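Local coordinates for adhesion and penetration protein autotransporter (Haemophilus influenzae, PDB 3SYJ), which promotes adherence to and invasion of host cells, associates with copies of itself to aggregate bacteria, and is probably a serine protease, at residues A[278-284]-A[348-354]; A[535-540]-A[565-571]; A[588-592]-A[640-645]. One frame throughout, in Å; residues are numbered along the deposited sequence.

How the contacts relate
The three contacts follow one another along the chain, neither nesting nor crossing, and each pairs parallel strands of the passenger domain's beta-helix. Contact 1 comes first, closing a loop of 63 residues near the start of the solenoid. Contact 2 closes 24 residues, its centre about 48 Å from that of contact 1, and contact 3 closes 47 residues shortly afterwards. Contacts 2 and 3, with centres about 12 Å apart, touch through probable backbone hydrogen bonds, Leu570 N to Phe588 O and Phe588 N to Leu568 O. These join strand 567-575 of contact 2 to strand 586-593 of contact 3, so 535-540, 565-571, 588-592 and 640-645 lie on four successive neighbouring strands.

Contact 1. Residues A[278-284]-A[348-354]; sequences GVYTISG and GSLIFAS
Strands 279-284 and 348-352 form a parallel pair near the start of the passenger-domain beta-helix, and they illustrate how one coil is laid on the next. The register runs without slippage from Val279 beside Ser349 to Ile282 beside Phe352. Five backbone hydrogen bonds make the ladder; at its middle Ile351 gives its N to Tyr280 O (2.7 Å) and takes Ile282 N on its own O (2.8 Å). Past the last backbone bond, from Ala353 N to Ile282 O, a side chain takes over: Ser354 OG accepts Gly284 N at 3.0 Å, its chi1 of 76° turning the hydroxyl back to the partner strand. At the other end one water donates to Gly278 O and accepts from Ser349 OG (2.9 Å), so Gly278 O serves both this water and Ser349 N.

On the face carrying Tyr280, Ile282, Leu350 and Phe352, the CG2 methyl of Ile282 lies over the centre of the Phe352 ring, 3.9 Å from its centroid, in a CH-pi contact. Ile282 CG1 is anti to the backbone N (chi1 -172°), which leaves CG2 for the ring and for Leu350 CD1, 4.0 Å off. On the other, partly exposed face Val279 CG1 meets Ile351 CD1 at 3.8 Å, and Thr281 CG2 touches the methyl of Ala353.

Strand 289-294 runs antiparallel along the far edge of 279-285, and strand 369-373 continues the parallel stack beyond 348-352. Leu340 and Phe342 of strand 340-343 pack on Ile282 and Leu350, while Tyr280 OH is bonded to Thr273.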
loop_
_atom_site.group_PDB
_atom_site.type_symbol
_atom_site.label_atom_id
_atom_site.label_comp_id
_atom_site.label_asym_id
_atom_site.label_seq_id
_atom_site.Cartn_x
_atom_site.Cartn_y
_atom_site.Cartn_z
ATOM N N GLY A 278 30.139 59.150 20.556
ATOM C CA GLY A 278 31.443 59.611 20.990
ATOM C C GLY A 278 32.537 59.315 19.981
ATOM O O GLY A 278 32.440 58.378 19.195
ATOM N N VAL A 279 33.589 60.122 19.998
ATOM C CA VAL A 279 34.702 59.929 19.079
ATOM C C VAL A 279 36.016 60.071 19.839
ATOM O O VAL A 279 36.343 61.147 20.347
ATOM C CB VAL A 279 34.650 60.920 17.888
ATOM C CG1 VAL A 279 35.877 60.755 16.998
ATOM C CG2 VAL A 279 33.374 60.719 17.074
ATOM N N TYR A 280 36.754 58.969 19.926
ATOM C CA TYR A 280 37.979 58.917 20.711
ATOM C C TYR A 280 39.161 58.652 19.796
ATOM O O TYR A 280 39.046 57.896 18.830
ATOM C CB TYR A 280 37.855 57.832 21.790
ATOM C CG TYR A 280 36.582 57.975 22.584
ATOM C CD1 TYR A 280 36.529 58.784 23.713
ATOM C CD2 TYR A 280 35.420 57.337 22.184
ATOM C CE1 TYR A 280 35.353 58.940 24.427
ATOM C CE2 TYR A 280 34.239 57.493 22.893
ATOM C CZ TYR A 280 34.211 58.296 24.008
ATOM O OH TYR A 280 33.031 58.436 24.703
ATOM N N THR A 281 40.288 59.293 20.080
ATOM C CA THR A 281 41.501 59.075 19.302
ATOM C C THR A 281 42.628 58.663 20.240
ATOM O O THR A 281 42.885 59.326 21.247
ATOM C CB THR A 281 41.922 60.328 18.506
ATOM O OG1 THR A 281 40.792 60.858 17.803
ATOM C CG2 THR A 281 43.013 59.978 17.507
ATOM N N ILE A 282 43.293 57.563 19.907
ATOM C CA ILE A 282 44.287 56.980 20.795
ATOM C C ILE A 282 45.660 56.953 20.148
ATOM O O ILE A 282 45.799 56.673 18.957
ATOM C CB ILE A 282 43.886 55.542 21.228
ATOM C CG1 ILE A 282 44.833 55.007 22.307
ATOM C CG2 ILE A 282 43.860 54.599 20.035
ATOM C CD1 ILE A 282 44.318 53.754 23.005
ATOM N N SER A 283 46.677 57.255 20.943
ATOM C CA SER A 283 48.050 57.135 20.487
ATOM C C SER A 283 48.937 56.816 21.680
ATOM O O SER A 283 48.537 57.009 22.830
ATOM C CB SER A 283 48.500 58.435 19.825
ATOM O OG SER A 283 48.336 59.526 20.712
ATOM N N GLY A 284 50.143 56.329 21.416
ATOM C CA GLY A 284 51.089 56.105 22.491
ATOM C C GLY A 284 52.504 55.944 21.988
ATOM O O GLY A 284 52.756 56.036 20.789
ATOM N N GLY A 348 29.724 54.581 18.755
ATOM C CA GLY A 348 30.970 55.203 19.155
ATOM C C GLY A 348 32.080 54.949 18.160
ATOM O O GLY A 348 31.982 54.068 17.298
ATOM N N SER A 349 33.146 55.729 18.281
ATOM C CA SER A 349 34.284 55.625 17.375
ATOM C C SER A 349 35.590 55.622 18.164
ATOM O O SER A 349 35.733 56.330 19.166
ATOM C CB SER A 349 34.288 56.790 16.375
ATOM O OG SER A 349 33.277 56.632 15.389
ATOM N N LEU A 350 36.542 54.812 17.717
ATOM C CA LEU A 350 37.859 54.805 18.317
ATOM C C LEU A 350 38.869 54.806 17.189
ATOM O O LEU A 350 38.881 53.899 16.360
ATOM C CB LEU A 350 38.042 53.576 19.213
ATOM C CG LEU A 350 39.456 53.411 19.766
ATOM C CD1 LEU A 350 39.858 54.622 20.645
ATOM C CD2 LEU A 350 39.618 52.082 20.508
ATOM N N ILE A 351 39.704 55.834 17.143
ATOM C CA ILE A 351 40.624 55.991 16.026
ATOM C C ILE A 351 42.031 55.749 16.504
ATOM O O ILE A 351 42.473 56.360 17.475
ATOM C CB ILE A 351 40.549 57.405 15.381
ATOM C CG1 ILE A 351 39.231 57.602 14.639
ATOM C CG2 ILE A 351 41.705 57.623 14.418
ATOM C CD1 ILE A 351 38.109 58.090 15.521
ATOM N N PHE A 352 42.729 54.852 15.822
ATOM C CA PHE A 352 44.126 54.590 16.131
ATOM C C PHE A 352 45.041 55.542 15.339
ATOM O O PHE A 352 45.241 55.383 14.128
ATOM C CB PHE A 352 44.468 53.118 15.856
ATOM C CG PHE A 352 44.049 52.174 16.962
ATOM C CD1 PHE A 352 42.715 52.037 17.318
ATOM C CD2 PHE A 352 44.995 51.411 17.634
ATOM C CE1 PHE A 352 42.336 51.161 18.331
ATOM C CE2 PHE A 352 44.619 50.538 18.648
ATOM C CZ PHE A 352 43.289 50.414 18.998
ATOM N N ALA A 353 45.586 56.537 16.034
ATOM C CA ALA A 353 46.521 57.478 15.425
ATOM C C ALA A 353 47.943 56.915 15.394
ATOM O O ALA A 353 48.801 57.406 14.656
ATOM C CB ALA A 353 46.488 58.806 16.157
ATOM N N SER A 354 48.192 55.884 16.198
ATOM C CA SER A 354 49.484 55.199 16.178
ATOM C C SER A 354 49.294 53.744 16.557
ATOM O O SER A 354 48.247 53.373 17.082
ATOM C CB SER A 354 50.466 55.847 17.163
ATOM O OG SER A 354 50.159 55.481 18.504
HETATM O O HOH W 1 31.039 57.749 16.874
#

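Contact 2. Residues A[535-540]-A[565-571]; sequences KEIAYN and DRTLLLS
The side chain of Lys535 passes obliquely across that of Asp565 and sets its NZ 3.1 Å from OD2, a salt bridge at one end of a parallel strand pair in the beta-helix. The ammonium comes from above the carboxylate plane, 51° out of it. A bend in the lysine chain at chi3 (-90°) brings NZ there, while CD passes close by, 3.4 Å from Asp565 OD2.

From this end the strands 536-539 and 567-570 run in register, Glu536 by Thr567 through to Tyr539 by Leu570. Thr567 N bonds to Lys535 O, Ile537 N to Thr567 O, Leu569 N to Ile537 O, and Tyr539 N to Leu569 O; the last bond, Ser571 N to Tyr539 O, is longer at 3.2 Å. On one face Ile537 CG1 touches Leu568 CD1 at 3.8 Å, and Leu570 CD2 lies near the plane of the Tyr539 ring, at its edge, and is 3.8 Å from Tyr539 CB. On the other face the strands are closest at Ala538 and Leu569, consistent with the small alanine, whose CB is 3.8 Å from Leu569 CB. Beyond the ladder, a water donates to Asn540 O (2.8 Å) and bonds to Ser571 OG (3.0 Å).

Outside this shell, Lys586 makes a salt bridge with Asp565 OD1, Trp542 O holds Tyr539 OH, and Arg675 binds Asn540 OD1. Thr682 packs on Ala538 and Leu569, and Cys684, in a disulfide with Cys673, rests against Thr567, so that even the Ala538 face is roofed by protein.

The chemistry is thus graded: charges at the partly exposed start, hydrocarbon in the middle, and amide, hydroxyl and water at a buried end. With a lysine on each carboxylate oxygen, Asp565 would be expected to stay ionised.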
loop_
_atom_site.group_PDB
_atom_site.type_symbol
_atom_site.label_atom_id
_atom_site.label_comp_id
_atom_site.label_asym_id
_atom_site.label_seq_id
_atom_site.Cartn_x
_atom_site.Cartn_y
_atom_site.Cartn_z
ATOM N N LYS A 535 46.787 7.795 7.753
ATOM C CA LYS A 535 45.718 7.427 6.838
ATOM C C LYS A 535 44.365 7.771 7.438
ATOM O O LYS A 535 43.402 8.014 6.713
ATOM C CB LYS A 535 45.789 5.934 6.508
ATOM C CG LYS A 535 46.897 5.589 5.526
ATOM C CD LYS A 535 46.832 4.147 5.052
ATOM C CE LYS A 535 47.639 3.209 5.937
ATOM N NZ LYS A 535 48.129 2.031 5.147
ATOM N N GLU A 536 44.308 7.798 8.767
ATOM C CA GLU A 536 43.064 8.021 9.496
ATOM C C GLU A 536 42.995 9.424 10.072
ATOM O O GLU A 536 43.926 9.877 10.746
ATOM C CB GLU A 536 42.928 7.021 10.644
ATOM C CG GLU A 536 43.127 5.581 10.249
ATOM C CD GLU A 536 44.583 5.167 10.301
ATOM O OE1 GLU A 536 45.445 6.042 10.535
ATOM O OE2 GLU A 536 44.864 3.961 10.117
ATOM N N ILE A 537 41.887 10.107 9.807
ATOM C CA ILE A 537 41.600 11.376 10.455
ATOM C C ILE A 537 40.237 11.251 11.096
ATOM O O ILE A 537 39.468 10.359 10.750
ATOM C CB ILE A 537 41.605 12.562 9.471
ATOM C CG1 ILE A 537 40.488 12.419 8.432
ATOM C CG2 ILE A 537 42.961 12.683 8.808
ATOM C CD1 ILE A 537 40.483 13.505 7.363
ATOM N N ALA A 538 39.933 12.135 12.036
ATOM C CA ALA A 538 38.697 11.999 12.778
ATOM C C ALA A 538 38.099 13.350 13.109
ATOM O O ALA A 538 38.805 14.354 13.194
ATOM C CB ALA A 538 38.942 11.200 14.056
ATOM N N TYR A 539 36.788 13.366 13.295
ATOM C CA TYR A 539 36.099 14.567 13.711
ATOM C C TYR A 539 35.179 14.202 14.866
ATOM O O TYR A 539 34.235 13.437 14.696
ATOM C CB TYR A 539 35.294 15.147 12.542
ATOM C CG TYR A 539 34.524 16.403 12.884
ATOM C CD1 TYR A 539 35.192 17.587 13.170
ATOM C CD2 TYR A 539 33.127 16.413 12.898
ATOM C CE1 TYR A 539 34.495 18.743 13.480
ATOM C CE2 TYR A 539 32.418 17.567 13.207
ATOM C CZ TYR A 539 33.112 18.730 13.496
ATOM O OH TYR A 539 32.442 19.894 13.810
ATOM N N ASN A 540 35.463 14.750 16.043
ATOM C CA ASN A 540 34.708 14.424 17.248
ATOM C C ASN A 540 33.418 15.227 17.413
ATOM O O ASN A 540 32.636 14.975 18.337
ATOM C CB ASN A 540 35.581 14.659 18.482
ATOM C CG ASN A 540 36.723 13.676 18.586
ATOM O OD1 ASN A 540 37.336 13.307 17.582
ATOM N ND2 ASN A 540 37.020 13.242 19.809
ATOM N N ASP A 565 42.738 3.916 0.542
ATOM C CA ASP A 565 43.113 3.605 1.921
ATOM C C ASP A 565 43.212 4.834 2.828
ATOM O O ASP A 565 44.258 5.082 3.431
ATOM C CB ASP A 565 44.440 2.839 1.954
ATOM C CG ASP A 565 44.653 2.101 3.269
ATOM O OD1 ASP A 565 43.801 2.252 4.172
ATOM O OD2 ASP A 565 45.666 1.372 3.401
ATOM N N ARG A 566 42.130 5.601 2.921
ATOM C CA ARG A 566 42.076 6.753 3.814
ATOM C C ARG A 566 40.773 6.697 4.586
ATOM O O ARG A 566 39.727 6.441 4.006
ATOM C CB ARG A 566 42.147 8.061 3.026
ATOM C CG ARG A 566 43.390 8.214 2.170
ATOM C CD ARG A 566 44.655 8.253 3.011
ATOM N NE ARG A 566 45.688 9.057 2.362
ATOM C CZ ARG A 566 46.706 8.552 1.670
ATOM N NH1 ARG A 566 46.840 7.235 1.544
ATOM N NH2 ARG A 566 47.593 9.366 1.109
ATOM N N THR A 567 40.828 6.936 5.889
ATOM C CA THR A 567 39.635 6.802 6.715
ATOM C C THR A 567 39.258 8.102 7.390
ATOM O O THR A 567 40.120 8.841 7.861
ATOM C CB THR A 567 39.816 5.728 7.799
ATOM O OG1 THR A 567 40.112 4.478 7.174
ATOM C CG2 THR A 567 38.559 5.588 8.639
ATOM N N LEU A 568 37.959 8.368 7.418
ATOM C CA LEU A 568 37.403 9.486 8.160
ATOM C C LEU A 568 36.483 8.939 9.246
ATOM O O LEU A 568 35.508 8.244 8.960
ATOM C CB LEU A 568 36.626 10.425 7.228
ATOM C CG LEU A 568 35.841 11.584 7.860
ATOM C CD1 LEU A 568 36.710 12.419 8.792
ATOM C CD2 LEU A 568 35.217 12.472 6.772
ATOM N N LEU A 569 36.804 9.245 10.494
ATOM C CA LEU A 569 35.978 8.809 11.601
ATOM C C LEU A 569 35.106 9.956 12.088
ATOM O O LEU A 569 35.607 11.029 12.422
ATOM C CB LEU A 569 36.852 8.282 12.744
ATOM C CG LEU A 569 36.180 8.105 14.114
ATOM C CD1 LEU A 569 35.039 7.099 14.042
ATOM C CD2 LEU A 569 37.200 7.692 15.181
ATOM N N LEU A 570 33.799 9.731 12.110
ATOM C CA LEU A 570 32.877 10.683 12.716
ATOM C C LEU A 570 32.310 10.068 13.990
ATOM O O LEU A 570 31.570 9.081 13.938
ATOM C CB LEU A 570 31.754 11.038 11.740
ATOM C CG LEU A 570 32.251 11.540 10.383
ATOM C CD1 LEU A 570 31.114 11.657 9.383
ATOM C CD2 LEU A 570 32.962 12.870 10.550
ATOM N N SER A 571 32.660 10.637 15.138
ATOM C CA SER A 571 32.263 10.033 16.401
ATOM C C SER A 571 31.356 10.945 17.206
ATOM O O SER A 571 31.029 10.641 18.350
ATOM C CB SER A 571 33.496 9.661 17.231
ATOM O OG SER A 571 34.181 10.831 17.652
HETATM O O HOH W 2 32.969 12.575 19.712
HETATM O O HOH W 3 36.584 10.632 17.268
#

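Contact 3. Residues A[588-592]-A[640-645]; sequences FFSGR and VVSRNV
Ser590 OG is gripped twice, giving its proton to Gly591 O at 2.7 Å and accepting one from a water that also bonds to Ser642 OG (3.0 Å), across the contact. This bridge sits in the beta-helix where strand 586-593 is interrupted after Phe589 and the parallel strand 638-641 ends at Val641. Within the strands Phe589 works both ways: its N bonds to Val640 O, and its O takes Ser642 N at 2.8 Å in a straight line, the angle at hydrogen being 180°. The pairing continues past Phe589 and Val641, Gly591 N bonding to Arg643 O at 3.0 Å. Asn644 takes a left-handed backbone conformation (phi 58°), and the bend brings its O to 3.3 Å from Gly591 CA.

Phe588 and Val640 point the same way, and the isopropyl group covers one ring face with CB over the centre, 3.9 Å from the centroid. On the opposite side of the sheet Val641 meets Phe589 only loosely, while Phe627 sets its ring edge-to-face with that of Phe589. Val645 CG2 folds back to 3.5 Å from Phe589 O.

The side chain of Arg643 stays with its own segment; Asp619 forms a salt bridge with its NH1 and Trp622 a cation-pi contact. Arg643 NE bonds to Asn644 OD1 at 2.7 Å, the oxygen lying close to the guanidinium plane.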
loop_
_atom_site.group_PDB
_atom_site.type_symbol
_atom_site.label_atom_id
_atom_site.label_comp_id
_atom_site.label_asym_id
_atom_site.label_seq_id
_atom_site.Cartn_x
_atom_site.Cartn_y
_atom_site.Cartn_z
ATOM N N PHE A 588 33.547 6.121 8.633
ATOM C CA PHE A 588 32.965 5.442 9.789
ATOM C C PHE A 588 32.045 6.363 10.561
ATOM O O PHE A 588 32.433 7.470 10.929
ATOM C CB PHE A 588 34.062 4.930 10.739
ATOM C CG PHE A 588 34.586 3.561 10.389
ATOM C CD1 PHE A 588 35.296 3.355 9.219
ATOM C CD2 PHE A 588 34.376 2.485 11.233
ATOM C CE1 PHE A 588 35.780 2.097 8.894
ATOM C CE2 PHE A 588 34.862 1.227 10.915
ATOM C CZ PHE A 588 35.566 1.037 9.747
ATOM N N PHE A 589 30.819 5.907 10.792
ATOM C CA PHE A 589 29.920 6.552 11.744
ATOM C C PHE A 589 29.963 5.717 13.010
ATOM O O PHE A 589 29.636 4.530 12.990
ATOM C CB PHE A 589 28.489 6.609 11.210
ATOM C CG PHE A 589 28.343 7.392 9.939
ATOM C CD1 PHE A 589 27.959 8.723 9.968
ATOM C CD2 PHE A 589 28.580 6.793 8.715
ATOM C CE1 PHE A 589 27.816 9.446 8.794
ATOM C CE2 PHE A 589 28.446 7.500 7.543
ATOM C CZ PHE A 589 28.064 8.835 7.579
ATOM N N SER A 590 30.387 6.323 14.112
ATOM C CA SER A 590 30.660 5.545 15.310
ATOM C C SER A 590 30.325 6.303 16.585
ATOM O O SER A 590 30.298 7.534 16.604
ATOM C CB SER A 590 32.140 5.145 15.332
ATOM O OG SER A 590 32.441 4.315 16.446
ATOM N N GLY A 591 30.064 5.556 17.650
ATOM C CA GLY A 591 30.065 6.122 18.982
ATOM C C GLY A 591 31.518 6.179 19.404
ATOM O O GLY A 591 32.405 5.901 18.595
ATOM N N ARG A 592 31.778 6.535 20.659
ATOM C CA ARG A 592 33.151 6.601 21.168
ATOM C C ARG A 592 33.237 6.202 22.642
ATOM O O ARG A 592 32.264 6.324 23.390
ATOM C CB ARG A 592 33.732 8.006 20.987
ATOM C CG ARG A 592 32.914 9.110 21.639
ATOM C CD ARG A 592 33.817 10.230 22.112
ATOM N NE ARG A 592 34.694 9.757 23.177
ATOM C CZ ARG A 592 35.828 10.344 23.546
ATOM N NH1 ARG A 592 36.245 11.448 22.942
ATOM N NH2 ARG A 592 36.550 9.818 24.526
ATOM N N VAL A 640 30.819 2.750 6.758
ATOM C CA VAL A 640 30.565 1.774 7.815
ATOM C C VAL A 640 29.899 2.428 9.014
ATOM O O VAL A 640 30.394 3.428 9.536
ATOM C CB VAL A 640 31.869 1.100 8.283
ATOM C CG1 VAL A 640 31.575 0.054 9.361
ATOM C CG2 VAL A 640 32.604 0.472 7.109
ATOM N N VAL A 641 28.767 1.874 9.439
ATOM C CA VAL A 641 28.116 2.323 10.667
ATOM C C VAL A 641 28.458 1.323 11.766
ATOM O O VAL A 641 28.033 0.167 11.721
ATOM C CB VAL A 641 26.595 2.437 10.500
ATOM C CG1 VAL A 641 25.960 3.027 11.753
ATOM C CG2 VAL A 641 26.258 3.282 9.273
ATOM N N SER A 642 29.239 1.775 12.746
ATOM C CA SER A 642 29.889 0.879 13.696
ATOM C C SER A 642 29.189 0.982 15.049
ATOM O O SER A 642 28.055 1.455 15.131
ATOM C CB SER A 642 31.344 1.315 13.928
ATOM O OG SER A 642 32.087 0.320 14.611
ATOM N N ARG A 643 29.865 0.537 16.106
ATOM C CA ARG A 643 29.236 0.265 17.398
ATOM C C ARG A 643 28.827 1.541 18.111
ATOM O O ARG A 643 29.410 2.600 17.888
ATOM C CB ARG A 643 30.161 -0.558 18.299
ATOM C CG ARG A 643 31.562 0.030 18.491
ATOM C CD ARG A 643 32.318 -0.695 19.608
ATOM N NE ARG A 643 31.679 -0.481 20.903
ATOM C CZ ARG A 643 32.167 -0.906 22.065
ATOM N NH1 ARG A 643 33.316 -1.577 22.105
ATOM N NH2 ARG A 643 31.503 -0.662 23.190
ATOM N N ASN A 644 27.827 1.419 18.977
ATOM C CA ASN A 644 27.302 2.543 19.746
ATOM C C ASN A 644 26.781 3.697 18.887
ATOM O O ASN A 644 26.992 4.875 19.192
ATOM C CB ASN A 644 28.311 3.014 20.796
ATOM C CG ASN A 644 28.655 1.918 21.800
ATOM O OD1 ASN A 644 29.668 1.235 21.653
ATOM N ND2 ASN A 644 27.795 1.730 22.810
ATOM N N VAL A 645 26.095 3.342 17.810
ATOM C CA VAL A 645 25.293 4.298 17.072
ATOM C C VAL A 645 23.843 3.938 17.355
ATOM O O VAL A 645 23.361 2.881 16.937
ATOM C CB VAL A 645 25.550 4.234 15.555
ATOM C CG1 VAL A 645 24.640 5.210 14.830
ATOM C CG2 VAL A 645 27.021 4.522 15.241
HETATM O O HOH W 4 34.272 2.289 15.274
#